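Local atomic coordinates of engineered protein (Artificial gene, PDB entry 3VB8), a protein that is an engineered, artificial protein, probably designed by computation as a protein-based enzyme inhibitor or a scaffold for one. Residues M24-L28 against F119-P124; K39-R45 against K128-E134; C112-L116 against N136-A140. All coordinates share one frame; numbering follows the deposited sequence.

Contact 1: M24-L28 against F119-P124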
ATOM      1  N   MET A  24       2.940  -7.880   6.262  1.00 44.87           N
ATOM      2  CA  MET A  24       3.583  -6.756   6.933  1.00 44.18           C
ATOM      3  C   MET A  24       4.186  -5.770   5.930  1.00 42.72           C
ATOM      4  O   MET A  24       4.779  -6.188   4.946  1.00 43.53           O
ATOM      5  CB  MET A  24       4.692  -7.240   7.873  1.00 45.59           C
ATOM      6  CG  MET A  24       5.358  -6.075   8.629  1.00 50.06           C
ATOM      7  SD  MET A  24       6.932  -6.454   9.418  1.00 54.28           S
ATOM      8  CE  MET A  24       7.978  -6.295   7.993  1.00 51.19           C
ATOM      9  N   SER A  25       4.056  -4.471   6.187  1.00 40.46           N
ATOM     10  CA  SER A  25       4.603  -3.449   5.297  1.00 38.77           C
ATOM     11  C   SER A  25       5.377  -2.468   6.138  1.00 38.04           C
ATOM     12  O   SER A  25       4.775  -1.693   6.883  1.00 36.92           O
ATOM     13  CB  SER A  25       3.482  -2.698   4.559  1.00 39.57           C
ATOM     14  OG  SER A  25       3.995  -1.836   3.553  1.00 34.67           O
ATOM     15  N   HIS A  26       6.702  -2.527   6.022  1.00 37.85           N
ATOM     16  CA  HIS A  26       7.617  -1.649   6.746  1.00 37.95           C
ATOM     17  C   HIS A  26       8.305  -0.644   5.796  1.00 37.89           C
ATOM     18  O   HIS A  26       9.118  -1.003   4.934  1.00 38.60           O
ATOM     19  CB  HIS A  26       8.626  -2.529   7.496  1.00 37.98           C
ATOM     20  CG  HIS A  26       9.540  -1.773   8.412  1.00 41.80           C
ATOM     21  ND1 HIS A  26       9.126  -0.675   9.129  1.00 44.18           N
ATOM     22  CD2 HIS A  26      10.843  -1.961   8.719  1.00 42.68           C
ATOM     23  CE1 HIS A  26      10.141  -0.208   9.840  1.00 44.75           C
ATOM     24  NE2 HIS A  26      11.193  -0.969   9.609  1.00 44.80           N
ATOM     25  N   GLU A  27       7.941   0.627   5.952  1.00 38.42           N
ATOM     26  CA  GLU A  27       8.464   1.711   5.112  1.00 39.52           C
ATOM     27  C   GLU A  27       8.943   2.889   5.959  1.00 40.53           C
ATOM     28  O   GLU A  27       8.147   3.529   6.662  1.00 42.51           O
ATOM     29  CB  GLU A  27       7.354   2.217   4.195  1.00 40.71           C
ATOM     30  CG  GLU A  27       7.678   2.262   2.728  1.00 41.94           C
ATOM     31  CD  GLU A  27       6.409   2.336   1.901  1.00 42.57           C
ATOM     32  OE1 GLU A  27       5.604   3.268   2.113  1.00 38.65           O
ATOM     33  OE2 GLU A  27       6.210   1.455   1.042  1.00 42.47           O
ATOM     34  N   LEU A  28      10.234   3.193   5.890  1.00 39.25           N
ATOM     35  CA  LEU A  28      10.769   4.309   6.663  1.00 38.25           C
ATOM     36  C   LEU A  28      11.644   5.229   5.825  1.00 38.63           C
ATOM     37  O   LEU A  28      12.237   4.789   4.846  1.00 40.05           O
ATOM     38  CB  LEU A  28      11.569   3.793   7.858  1.00 38.49           C
ATOM     39  CG  LEU A  28      10.863   3.017   8.965  1.00 38.63           C
ATOM     40  CD1 LEU A  28      11.878   2.688  10.074  1.00 35.38           C
ATOM     41  CD2 LEU A  28       9.709   3.851   9.497  1.00 39.24           C
ATOM     42  N   PHE A 119      16.942  -0.611  10.840  1.00 42.38           N
ATOM     43  CA  PHE A 119      15.726  -0.662  10.058  1.00 40.98           C
ATOM     44  C   PHE A 119      14.863  -1.884  10.371  1.00 42.74           C
ATOM     45  O   PHE A 119      13.650  -1.769  10.568  1.00 41.88           O
ATOM     46  CB  PHE A 119      16.069  -0.630   8.572  1.00 35.13           C
ATOM     47  CG  PHE A 119      14.861  -0.588   7.680  1.00 32.55           C
ATOM     48  CD1 PHE A 119      13.982   0.504   7.714  1.00 30.52           C
ATOM     49  CD2 PHE A 119      14.554  -1.671   6.848  1.00 29.44           C
ATOM     50  CE1 PHE A 119      12.802   0.508   6.930  1.00 30.83           C
ATOM     51  CE2 PHE A 119      13.380  -1.687   6.056  1.00 31.90           C
ATOM     52  CZ  PHE A 119      12.499  -0.600   6.096  1.00 31.49           C
ATOM     53  N   ILE A 120      15.485  -3.052  10.408  1.00 43.33           N
ATOM     54  CA  ILE A 120      14.756  -4.278  10.693  1.00 44.75           C
ATOM     55  C   ILE A 120      14.313  -4.255  12.157  1.00 46.86           C
ATOM     56  O   ILE A 120      13.283  -4.813  12.527  1.00 47.43           O
ATOM     57  CB  ILE A 120      15.654  -5.519  10.450  1.00 44.54           C
ATOM     58  CG1 ILE A 120      16.221  -5.491   9.023  1.00 45.51           C
ATOM     59  CG2 ILE A 120      14.867  -6.801  10.713  1.00 43.02           C
ATOM     60  CD1 ILE A 120      17.290  -6.563   8.761  1.00 54.31           C
ATOM     61  N   GLU A 121      15.104  -3.594  12.986  1.00 48.73           N
ATOM     62  CA  GLU A 121      14.816  -3.486  14.406  1.00 49.09           C
ATOM     63  C   GLU A 121      13.546  -2.656  14.669  1.00 49.13           C
ATOM     64  O   GLU A 121      12.658  -3.049  15.430  1.00 48.16           O
ATOM     65  CB  GLU A 121      16.017  -2.830  15.094  1.00 50.87           C
ATOM     66  CG  GLU A 121      16.054  -2.934  16.606  1.00 55.43           C
ATOM     67  CD  GLU A 121      17.100  -2.003  17.221  1.00 58.60           C
ATOM     68  OE1 GLU A 121      16.846  -0.789  17.217  1.00 59.58           O
ATOM     69  OE2 GLU A 121      18.166  -2.457  17.702  1.00 60.08           O
ATOM     70  N   MET A 122      13.469  -1.493  14.035  1.00 48.43           N
ATOM     71  CA  MET A 122      12.327  -0.609  14.213  1.00 48.84           C
ATOM     72  C   MET A 122      11.021  -1.111  13.598  1.00 48.77           C
ATOM     73  O   MET A 122       9.946  -0.565  13.868  1.00 48.53           O
ATOM     74  CB  MET A 122      12.654   0.767  13.656  1.00 49.92           C
ATOM     75  CG  MET A 122      13.517   1.596  14.596  1.00 53.46           C
ATOM     76  SD  MET A 122      13.985   3.213  13.956  1.00 58.91           S
ATOM     77  CE  MET A 122      15.419   2.757  12.962  1.00 58.01           C
ATOM     78  N   ARG A 123      11.121  -2.142  12.765  1.00 48.59           N
ATOM     79  CA  ARG A 123       9.961  -2.740  12.102  1.00 48.43           C
ATOM     80  C   ARG A 123       8.739  -2.762  13.002  1.00 48.47           C
ATOM     81  O   ARG A 123       8.842  -3.128  14.161  1.00 47.23           O
ATOM     82  CB  ARG A 123      10.302  -4.154  11.673  1.00 47.62           C
ATOM     83  CG  ARG A 123       9.106  -5.001  11.338  1.00 50.04           C
ATOM     84  CD  ARG A 123       9.044  -6.160  12.315  1.00 53.21           C
ATOM     85  NE  ARG A 123      10.371  -6.733  12.560  1.00 53.21           N
ATOM     86  CZ  ARG A 123      10.587  -7.974  12.991  1.00 55.16           C
ATOM     87  NH1 ARG A 123       9.561  -8.790  13.220  1.00 56.64           N
ATOM     88  NH2 ARG A 123      11.826  -8.392  13.217  1.00 53.26           N
ATOM     89  N   PRO A 124       7.561  -2.400  12.468  1.00 46.87           N
ATOM     90  CA  PRO A 124       6.324  -2.376  13.257  1.00 46.75           C
ATOM     91  C   PRO A 124       5.972  -3.730  13.919  1.00 48.04           C
ATOM     92  O   PRO A 124       5.997  -4.797  13.279  1.00 48.16           O
ATOM     93  CB  PRO A 124       5.290  -1.928  12.231  1.00 46.05           C
ATOM     94  CG  PRO A 124       5.814  -2.520  10.987  1.00 47.17           C
ATOM     95  CD  PRO A 124       7.261  -2.158  11.048  1.00 46.93           C
TER

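Contact 2: K39-R45 against K128-E134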
ATOM      1  N   LYS A  39      12.150  11.658  11.634  1.00 38.03           N
ATOM      2  CA  LYS A  39      11.173  11.392  12.676  1.00 40.21           C
ATOM      3  C   LYS A  39       9.781  11.742  12.190  1.00 40.57           C
ATOM      4  O   LYS A  39       9.572  12.820  11.671  1.00 43.34           O
ATOM      5  CB  LYS A  39      11.496  12.208  13.934  1.00 41.16           C
ATOM      6  CG  LYS A  39      10.471  12.035  15.031  1.00 42.80           C
ATOM      7  CD  LYS A  39      10.909  11.014  16.078  1.00 45.02           C
ATOM      8  CE  LYS A  39       9.951  11.001  17.280  1.00 47.20           C
ATOM      9  NZ  LYS A  39      10.372  10.054  18.362  1.00 49.02           N
ATOM     10  N   PRO A  40       8.809  10.841  12.349  1.00 41.61           N
ATOM     11  CA  PRO A  40       7.417  11.075  11.925  1.00 41.80           C
ATOM     12  C   PRO A  40       6.770  12.104  12.820  1.00 43.30           C
ATOM     13  O   PRO A  40       7.092  12.128  13.979  1.00 44.32           O
ATOM     14  CB  PRO A  40       6.772   9.708  12.101  1.00 42.92           C
ATOM     15  CG  PRO A  40       7.949   8.758  11.947  1.00 41.80           C
ATOM     16  CD  PRO A  40       9.007   9.445  12.753  1.00 40.82           C
ATOM     17  N   PHE A  41       5.877  12.944  12.315  1.00 44.38           N
ATOM     18  CA  PHE A  41       5.256  13.943  13.167  1.00 45.20           C
ATOM     19  C   PHE A  41       3.934  13.347  13.606  1.00 45.46           C
ATOM     20  O   PHE A  41       3.296  13.817  14.535  1.00 44.84           O
ATOM     21  CB  PHE A  41       5.041  15.244  12.390  1.00 44.94           C
ATOM     22  CG  PHE A  41       3.838  15.218  11.474  1.00 47.05           C
ATOM     23  CD1 PHE A  41       2.586  15.636  11.937  1.00 47.32           C
ATOM     24  CD2 PHE A  41       3.949  14.775  10.149  1.00 48.60           C
ATOM     25  CE1 PHE A  41       1.460  15.621  11.098  1.00 47.46           C
ATOM     26  CE2 PHE A  41       2.826  14.754   9.296  1.00 50.21           C
ATOM     27  CZ  PHE A  41       1.581  15.178   9.772  1.00 49.84           C
ATOM     28  N   GLU A  42       3.523  12.294  12.924  1.00 47.23           N
ATOM     29  CA  GLU A  42       2.269  11.651  13.257  1.00 50.55           C
ATOM     30  C   GLU A  42       2.296  10.203  12.804  1.00 51.10           C
ATOM     31  O   GLU A  42       2.982   9.871  11.844  1.00 52.25           O
ATOM     32  CB  GLU A  42       1.105  12.399  12.581  1.00 52.58           C
ATOM     33  CG  GLU A  42      -0.211  11.614  12.507  1.00 56.41           C
ATOM     34  CD  GLU A  42      -1.340  12.383  11.799  1.00 59.97           C
ATOM     35  OE1 GLU A  42      -1.053  13.057  10.779  1.00 60.73           O
ATOM     36  OE2 GLU A  42      -2.513  12.309  12.253  1.00 60.67           O
ATOM     37  N   HIS A  43       1.571   9.339  13.506  1.00 51.39           N
ATOM     38  CA  HIS A  43       1.486   7.932  13.126  1.00 52.61           C
ATOM     39  C   HIS A  43       0.071   7.432  13.408  1.00 51.63           C
ATOM     40  O   HIS A  43      -0.516   7.781  14.435  1.00 52.99           O
ATOM     41  CB  HIS A  43       2.477   7.119  13.923  1.00 55.30           C
ATOM     42  CG  HIS A  43       2.302   7.258  15.401  1.00 58.55           C
ATOM     43  ND1 HIS A  43       3.119   8.056  16.163  1.00 60.77           N
ATOM     44  CD2 HIS A  43       1.423   6.685  16.252  1.00 60.33           C
ATOM     45  CE1 HIS A  43       2.759   7.968  17.434  1.00 62.84           C
ATOM     46  NE2 HIS A  43       1.732   7.142  17.514  1.00 62.42           N
ATOM     47  N   SER A  44      -0.478   6.613  12.517  1.00 50.25           N
ATOM     48  CA  SER A  44      -1.838   6.126  12.711  1.00 50.62           C
ATOM     49  C   SER A  44      -1.970   4.619  12.654  1.00 50.26           C
ATOM     50  O   SER A  44      -1.869   4.004  11.602  1.00 50.12           O
ATOM     51  CB  SER A  44      -2.769   6.771  11.669  1.00 52.11           C
ATOM     52  OG  SER A  44      -4.105   6.296  11.725  1.00 49.75           O
ATOM     53  N   ARG A  45      -2.226   4.022  13.800  1.00 51.24           N
ATOM     54  CA  ARG A  45      -2.384   2.591  13.858  1.00 53.00           C
ATOM     55  C   ARG A  45      -3.727   2.253  13.239  1.00 52.76           C
ATOM     56  O   ARG A  45      -3.926   1.182  12.671  1.00 51.92           O
ATOM     57  CB  ARG A  45      -2.335   2.143  15.317  1.00 54.16           C
ATOM     58  CG  ARG A  45      -0.929   2.041  15.907  1.00 58.32           C
ATOM     59  CD  ARG A  45      -0.919   1.729  17.400  1.00 58.32           C
ATOM     60  NE  ARG A  45       0.446   1.642  17.908  1.00 60.12           N
ATOM     61  CZ  ARG A  45       0.743   1.514  19.194  1.00 60.91           C
ATOM     62  NH1 ARG A  45      -0.236   1.458  20.081  1.00 62.31           N
ATOM     63  NH2 ARG A  45       2.005   1.452  19.597  1.00 61.21           N
ATOM     64  N   LYS A 128       0.599  -2.776  15.314  1.00 50.80           N
ATOM     65  CA  LYS A 128       1.258  -1.556  15.771  1.00 50.84           C
ATOM     66  C   LYS A 128       1.930  -0.905  14.577  1.00 50.54           C
ATOM     67  O   LYS A 128       1.939  -1.484  13.497  1.00 50.36           O
ATOM     68  CB  LYS A 128       2.324  -1.933  16.809  1.00 52.02           C
ATOM     69  CG  LYS A 128       2.504  -0.960  17.963  1.00 53.83           C
ATOM     70  CD  LYS A 128       3.080  -1.708  19.172  1.00 55.74           C
ATOM     71  CE  LYS A 128       2.076  -2.718  19.742  1.00 56.15           C
ATOM     72  NZ  LYS A 128       2.600  -3.456  20.928  1.00 54.81           N
ATOM     73  N   THR A 129       2.476   0.295  14.768  1.00 50.69           N
ATOM     74  CA  THR A 129       3.203   0.984  13.701  1.00 51.94           C
ATOM     75  C   THR A 129       4.638   1.068  14.172  1.00 52.86           C
ATOM     76  O   THR A 129       4.931   0.809  15.340  1.00 51.06           O
ATOM     77  CB  THR A 129       2.709   2.446  13.409  1.00 50.98           C
ATOM     78  OG1 THR A 129       2.827   3.242  14.587  1.00 50.47           O
ATOM     79  CG2 THR A 129       1.285   2.466  12.899  1.00 49.75           C
ATOM     80  N   ALA A 130       5.526   1.431  13.264  1.00 55.21           N
ATOM     81  CA  ALA A 130       6.921   1.532  13.619  1.00 58.42           C
ATOM     82  C   ALA A 130       7.118   2.848  14.373  1.00 60.41           C
ATOM     83  O   ALA A 130       6.258   3.717  14.295  1.00 58.76           O
ATOM     84  CB  ALA A 130       7.795   1.471  12.332  1.00 58.70           C
ATOM     85  N   TRP A 131       8.213   2.983  15.122  1.00 63.55           N
ATOM     86  CA  TRP A 131       8.468   4.226  15.838  1.00 67.06           C
ATOM     87  C   TRP A 131       9.902   4.690  15.771  1.00 67.56           C
ATOM     88  O   TRP A 131      10.784   4.119  16.410  1.00 68.07           O
ATOM     89  CB  TRP A 131       8.068   4.138  17.309  1.00 70.57           C
ATOM     90  CG  TRP A 131       7.876   5.497  17.875  1.00 74.36           C
ATOM     91  CD1 TRP A 131       8.234   5.942  19.123  1.00 75.60           C
ATOM     92  CD2 TRP A 131       7.234   6.603  17.223  1.00 74.99           C
ATOM     93  NE1 TRP A 131       7.849   7.263  19.287  1.00 75.99           N
ATOM     94  CE2 TRP A 131       7.233   7.688  18.135  1.00 75.61           C
ATOM     95  CE3 TRP A 131       6.660   6.784  15.953  1.00 74.70           C
ATOM     96  CZ2 TRP A 131       6.669   8.930  17.808  1.00 76.01           C
ATOM     97  CZ3 TRP A 131       6.107   8.013  15.634  1.00 74.01           C
ATOM     98  CH2 TRP A 131       6.114   9.068  16.553  1.00 75.13           C
ATOM     99  N   VAL A 132      10.119   5.759  15.019  1.00 67.50           N
ATOM    100  CA  VAL A 132      11.448   6.299  14.878  1.00 68.90           C
ATOM    101  C   VAL A 132      11.825   6.828  16.236  1.00 70.88           C
ATOM    102  O   VAL A 132      11.210   7.762  16.718  1.00 71.10           O
ATOM    103  CB  VAL A 132      11.480   7.447  13.845  1.00 68.26           C
ATOM    104  CG1 VAL A 132      12.674   8.320  14.066  1.00 67.60           C
ATOM    105  CG2 VAL A 132      11.550   6.888  12.444  1.00 69.09           C
ATOM    106  N   GLU A 133      12.811   6.208  16.861  1.00 73.66           N
ATOM    107  CA  GLU A 133      13.261   6.643  18.164  1.00 77.16           C
ATOM    108  C   GLU A 133      14.266   7.750  17.957  1.00 79.16           C
ATOM    109  O   GLU A 133      15.229   7.567  17.212  1.00 78.10           O
ATOM    110  CB  GLU A 133      13.909   5.468  18.899  1.00 78.87           C
ATOM    111  CG  GLU A 133      12.909   4.395  19.332  1.00 81.62           C
ATOM    112  CD  GLU A 133      13.571   3.174  19.949  1.00 81.76           C
ATOM    113  OE1 GLU A 133      14.396   3.356  20.868  1.00 81.79           O
ATOM    114  OE2 GLU A 133      13.257   2.038  19.523  1.00 82.23           O
ATOM    115  N   GLU A 134      14.033   8.897  18.600  1.00 81.64           N
ATOM    116  CA  GLU A 134      14.955  10.027  18.492  1.00 83.25           C
ATOM    117  C   GLU A 134      16.249   9.414  18.929  1.00 84.20           C
ATOM    118  O   GLU A 134      16.533   9.361  20.118  1.00 83.99           O
ATOM    119  CB  GLU A 134      14.553  11.151  19.451  1.00 82.66           C
ATOM    120  CG  GLU A 134      15.047  12.558  19.093  1.00 82.36           C
ATOM    121  CD  GLU A 134      14.455  13.065  17.780  1.00 81.89           C
ATOM    122  OE1 GLU A 134      13.242  12.873  17.551  1.00 82.36           O
ATOM    123  OE2 GLU A 134      15.196  13.653  16.966  1.00 79.91           O
TER

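Contact 3: C112-L116 against N136-A140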
ATOM      1  N   CYS A 112      25.789  -6.941   9.944  1.00 61.86           N
ATOM      2  CA  CYS A 112      24.797  -6.221   9.163  1.00 60.27           C
ATOM      3  C   CYS A 112      25.015  -4.738   9.314  1.00 60.75           C
ATOM      4  O   CYS A 112      25.145  -4.251  10.426  1.00 60.94           O
ATOM      5  CB  CYS A 112      23.381  -6.573   9.653  1.00 60.29           C
ATOM      6  SG  CYS A 112      22.025  -5.464   9.125  1.00 55.17           S
ATOM      7  N   PRO A 113      25.064  -3.993   8.193  1.00 60.54           N
ATOM      8  CA  PRO A 113      25.255  -2.538   8.252  1.00 60.47           C
ATOM      9  C   PRO A 113      24.315  -1.902   9.284  1.00 60.91           C
ATOM     10  O   PRO A 113      23.160  -2.295   9.399  1.00 60.69           O
ATOM     11  CB  PRO A 113      24.958  -2.105   6.815  1.00 60.89           C
ATOM     12  CG  PRO A 113      25.523  -3.235   6.023  1.00 58.67           C
ATOM     13  CD  PRO A 113      25.043  -4.458   6.793  1.00 59.23           C
ATOM     14  N   TYR A 114      24.829  -0.957  10.062  1.00 60.75           N
ATOM     15  CA  TYR A 114      24.052  -0.288  11.105  1.00 58.68           C
ATOM     16  C   TYR A 114      22.624   0.106  10.710  1.00 55.10           C
ATOM     17  O   TYR A 114      21.670  -0.274  11.382  1.00 53.13           O
ATOM     18  CB  TYR A 114      24.799   0.958  11.563  1.00 62.54           C
ATOM     19  CG  TYR A 114      24.322   1.520  12.874  1.00 66.67           C
ATOM     20  CD1 TYR A 114      24.598   0.875  14.080  1.00 67.71           C
ATOM     21  CD2 TYR A 114      23.604   2.702  12.912  1.00 68.37           C
ATOM     22  CE1 TYR A 114      24.167   1.407  15.290  1.00 69.17           C
ATOM     23  CE2 TYR A 114      23.172   3.235  14.105  1.00 70.71           C
ATOM     24  CZ  TYR A 114      23.454   2.588  15.289  1.00 71.33           C
ATOM     25  OH  TYR A 114      23.010   3.139  16.469  1.00 74.16           O
ATOM     26  N   VAL A 115      22.488   0.884   9.638  1.00 52.96           N
ATOM     27  CA  VAL A 115      21.186   1.356   9.159  1.00 50.35           C
ATOM     28  C   VAL A 115      20.215   0.233   8.774  1.00 48.82           C
ATOM     29  O   VAL A 115      19.007   0.358   8.980  1.00 48.30           O
ATOM     30  CB  VAL A 115      21.378   2.313   7.977  1.00 48.59           C
ATOM     31  CG1 VAL A 115      20.072   2.629   7.349  1.00 47.87           C
ATOM     32  CG2 VAL A 115      22.009   3.612   8.446  1.00 47.95           C
ATOM     33  N   LEU A 116      20.727  -0.866   8.232  1.00 48.67           N
ATOM     34  CA  LEU A 116      19.859  -1.984   7.880  1.00 48.87           C
ATOM     35  C   LEU A 116      19.441  -2.738   9.135  1.00 47.28           C
ATOM     36  O   LEU A 116      18.337  -3.271   9.211  1.00 45.55           O
ATOM     37  CB  LEU A 116      20.581  -2.935   6.933  1.00 51.03           C
ATOM     38  CG  LEU A 116      19.767  -4.122   6.434  1.00 52.18           C
ATOM     39  CD1 LEU A 116      18.578  -3.608   5.650  1.00 51.76           C
ATOM     40  CD2 LEU A 116      20.626  -5.002   5.557  1.00 53.30           C
ATOM     41  N   ASN A 136      20.642   8.303  18.530  1.00 88.06           N
ATOM     42  CA  ASN A 136      22.007   8.799  18.515  1.00 87.94           C
ATOM     43  C   ASN A 136      22.877   8.090  17.443  1.00 87.88           C
ATOM     44  O   ASN A 136      22.380   7.375  16.550  1.00 87.34           O
ATOM     45  CB  ASN A 136      22.593   8.564  19.906  1.00 89.37           C
ATOM     46  CG  ASN A 136      23.880   9.298  20.133  1.00 91.35           C
ATOM     47  OD1 ASN A 136      24.644   8.941  21.020  1.00 92.41           O
ATOM     48  ND2 ASN A 136      24.127  10.343  19.344  1.00 92.13           N
ATOM     49  N   TYR A 137      24.184   8.306  17.568  1.00 87.59           N
ATOM     50  CA  TYR A 137      25.197   7.742  16.683  1.00 86.61           C
ATOM     51  C   TYR A 137      25.288   8.461  15.348  1.00 85.87           C
ATOM     52  O   TYR A 137      24.373   9.183  14.968  1.00 86.04           O
ATOM     53  CB  TYR A 137      24.940   6.256  16.436  1.00 85.90           C
ATOM     54  CG  TYR A 137      26.131   5.555  15.833  1.00 85.64           C
ATOM     55  CD1 TYR A 137      27.378   5.601  16.457  1.00 85.66           C
ATOM     56  CD2 TYR A 137      26.024   4.864  14.629  1.00 85.60           C
ATOM     57  CE1 TYR A 137      28.491   4.977  15.891  1.00 85.38           C
ATOM     58  CE2 TYR A 137      27.132   4.234  14.057  1.00 85.38           C
ATOM     59  CZ  TYR A 137      28.358   4.299  14.695  1.00 85.40           C
ATOM     60  OH  TYR A 137      29.462   3.707  14.136  1.00 85.59           O
ATOM     61  N   SER A 138      26.384   8.231  14.631  1.00 84.64           N
ATOM     62  CA  SER A 138      26.604   8.863  13.338  1.00 83.73           C
ATOM     63  C   SER A 138      27.128   7.885  12.308  1.00 83.07           C
ATOM     64  O   SER A 138      28.286   7.469  12.375  1.00 83.01           O
ATOM     65  CB  SER A 138      27.612   9.994  13.483  1.00 83.90           C
ATOM     66  OG  SER A 138      27.203  10.883  14.497  1.00 85.23           O
ATOM     67  N   ILE A 139      26.288   7.540  11.340  1.00 82.28           N
ATOM     68  CA  ILE A 139      26.697   6.614  10.292  1.00 80.81           C
ATOM     69  C   ILE A 139      28.036   7.055   9.701  1.00 79.94           C
ATOM     70  O   ILE A 139      28.250   8.243   9.481  1.00 80.09           O
ATOM     71  CB  ILE A 139      25.612   6.522   9.185  1.00 80.18           C
ATOM     72  CG1 ILE A 139      24.449   5.658   9.674  1.00 79.71           C
ATOM     73  CG2 ILE A 139      26.205   5.969   7.890  1.00 79.78           C
ATOM     74  CD1 ILE A 139      24.874   4.279  10.114  1.00 54.31           C
ATOM     75  N   ALA A 140      28.927   6.094   9.465  1.00 78.17           N
ATOM     76  CA  ALA A 140      30.267   6.363   8.946  1.00 76.72           C
ATOM     77  C   ALA A 140      30.328   6.945   7.545  1.00 75.65           C
ATOM     78  O   ALA A 140      30.890   8.020   7.336  1.00 75.32           O
ATOM     79  CB  ALA A 140      31.066   5.116   8.964  1.00 76.87           C
TER

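Contact 1: M24-L28 against F119-P124
His-26 lies between Phe-119 and the Arg-123/Pro-124 junction, with one face of its imidazole turned to each. Over the first face comes the phenyl ring of Phe-119, approaching from the opposite direction. The two planes are only 17° apart and slide past each other, an offset stack with centroids 4.2 Å apart, in which His-26 CD2 sits above the phenyl face near its rim. The other face is closed by backbone: Arg-123 CA stands over the middle of the imidazole, 3.4 Å from the ring centroid, a CH-pi contact, and Pro-124 N lies over the same side. With CG anti to the backbone N (chi1 -173°), the imidazole extends from its strand far enough for NE2 to donate to Phe-119 O at 2.8 Å. The acceptor lies close to the ring plane, whereas the donor is tilted from the carbonyl plane, and the bond is bent, at 143°. This is the helix-on-sheet layer of an alpha+beta fold, in which the sheet is antiparallel: the C-terminal part of helix 114-122 packs on one face of strand 23-31, and the histidine ties itself to a carbonyl that also receives a weak bond from Arg-123 N. Before and after the histidine along the strand, Met-24 and Leu-28 add apolar contacts. Leu-28 meets the edge of the phenyl ring, its CB 3.6 Å from Phe-119 CE1, and its CD1 reaches Met-122 CB at 4.1 Å. Met-24 crosses the aliphatic part of Arg-123 at about a right angle, and its CG touches Pro-124 CG at 4.3 Å. The guanidinium of Arg-123 leads away from the strand, to salt bridges with Glu-107 and a bound sulfate ion. Phe-62 of strand 57-67 also meets the Phe-119 ring, their planes mutually inclined.

Contact 2: K39-R45 against K128-E134
Lys-39 turns at its second torsion (chi2 98°), and the bend carries the rest of the chain along Val-132 until NZ meets that residue's carbonyl oxygen. His-43 places CG between its backbone N and carbonyl carbon (chi1 56°), which brings its imidazole up against the indole of Trp-131. The lysine bond, 2.9 Å from Lys-39 NZ to Val-132 O, approaches nearly in line with the carbonyl and is the one hydrogen bond between the segments. On the way there the methylenes of Lys-39 pass Val-132 CG1, with Lys-39 CD at 3.8 Å, and cross Glu-134, whose OE1 remains 4.1 Å from Lys-39 NZ, too far for a salt bridge. Cut back to an alanine, this position is likely to leave Val-132 O without its donor and the Glu-134 carboxylate without its nearby positive charge. Next to Lys-39, Pro-40 wedges between two neighbours: its CD packs on Val-132 CB, and its CB lies 4.0 Å from Trp-131 CZ3. Beyond the proline, the edge of the His-43 ring points at the face of the six-membered ring of Trp-131, planes at 74° and centroids 4.4 Å apart. At the far end Arg-45 and Lys-128 run alongside each other in the same direction. There the CG methylene of Lys-128 covers a face of the guanidinium, while Lys-128 NZ stays 5.1 Å from Arg-45 NH2; Thr-129 CG2 packs against the aliphatic part of the arginine, 3.8 Å from Arg-45 CG. The two segments run almost antiparallel, yet no backbone pairing joins them. Strand 42-44 has its backbone partner in strand 49-54, and the arrangement is that of an extended loop, on its way from helix 114-122 to helix 143-156, lying along a short sheet strand by side-chain packing.

Contact 3: C112-L116 against N136-A140
Tyr-114, the first residue of helix 114-122, comes within 7.4 Å of Ile-139, measured CA to CA, with Pro-113 in the N-cap position before it and an irregular, extended chain facing it. From the helix start the phenol of Tyr-114 projects toward the loop, and Tyr-137 turns the edge of its own ring onto it. The centroids are 4.6 Å apart and the planes are inclined at 55°, an edge-to-face pair well short of perpendicular. Tyr-137 CD2 leads, placed over the Tyr-114 face toward its rim and 3.3 Å from Tyr-114 CE2. Closer to the helix backbone, by Tyr-114 CB and Val-115, Ile-139 takes over. With CG1 anti to the carbonyl carbon (chi1 -77°) and a further turn at chi2 (-56°), CD1 is directed at the helix, where this methyl lodges between two side chains: it is 3.5 Å from Tyr-114 CD2 and 3.4 Å from Val-115 CG2. Val-115 and Ile-139 cross at about a right angle; the valine uses its CG2 branch, which meets both CG1 and CD1 of Ile-139. All of these contacts are apolar or aromatic. Tyr-114 also touches Trp-36 and Val-115 touches Phe-37, both of strand 36-37. The result is a helix start with proline in the N-cap position, packed against the loop that follows the same helix, shortly before that loop enters helix 143-156.

In the fold
Contact 1 belongs to the core, its centre about 6 Å from that of the chain, whereas contacts 2 and 3 lie farther out, at about 12 and 13 Å, and are only partly buried. Contacts 1 and 3 share helix 114-122, gripping its end and its start respectively. Contacts 1 and 2 both reach the sheet and meet directly, where Ala-130 packs on Met-122, Pro-124 and His-26. Chemistry follows depth: stacked rings and a hydrogen bond from a buried histidine inside, long charged chains and an aromatic pair at the sheet margin, and an aromatic pair with apolar packing at the helix start. In sequence, the segments of all three contacts alternate, interlacing sheet, helix and loop.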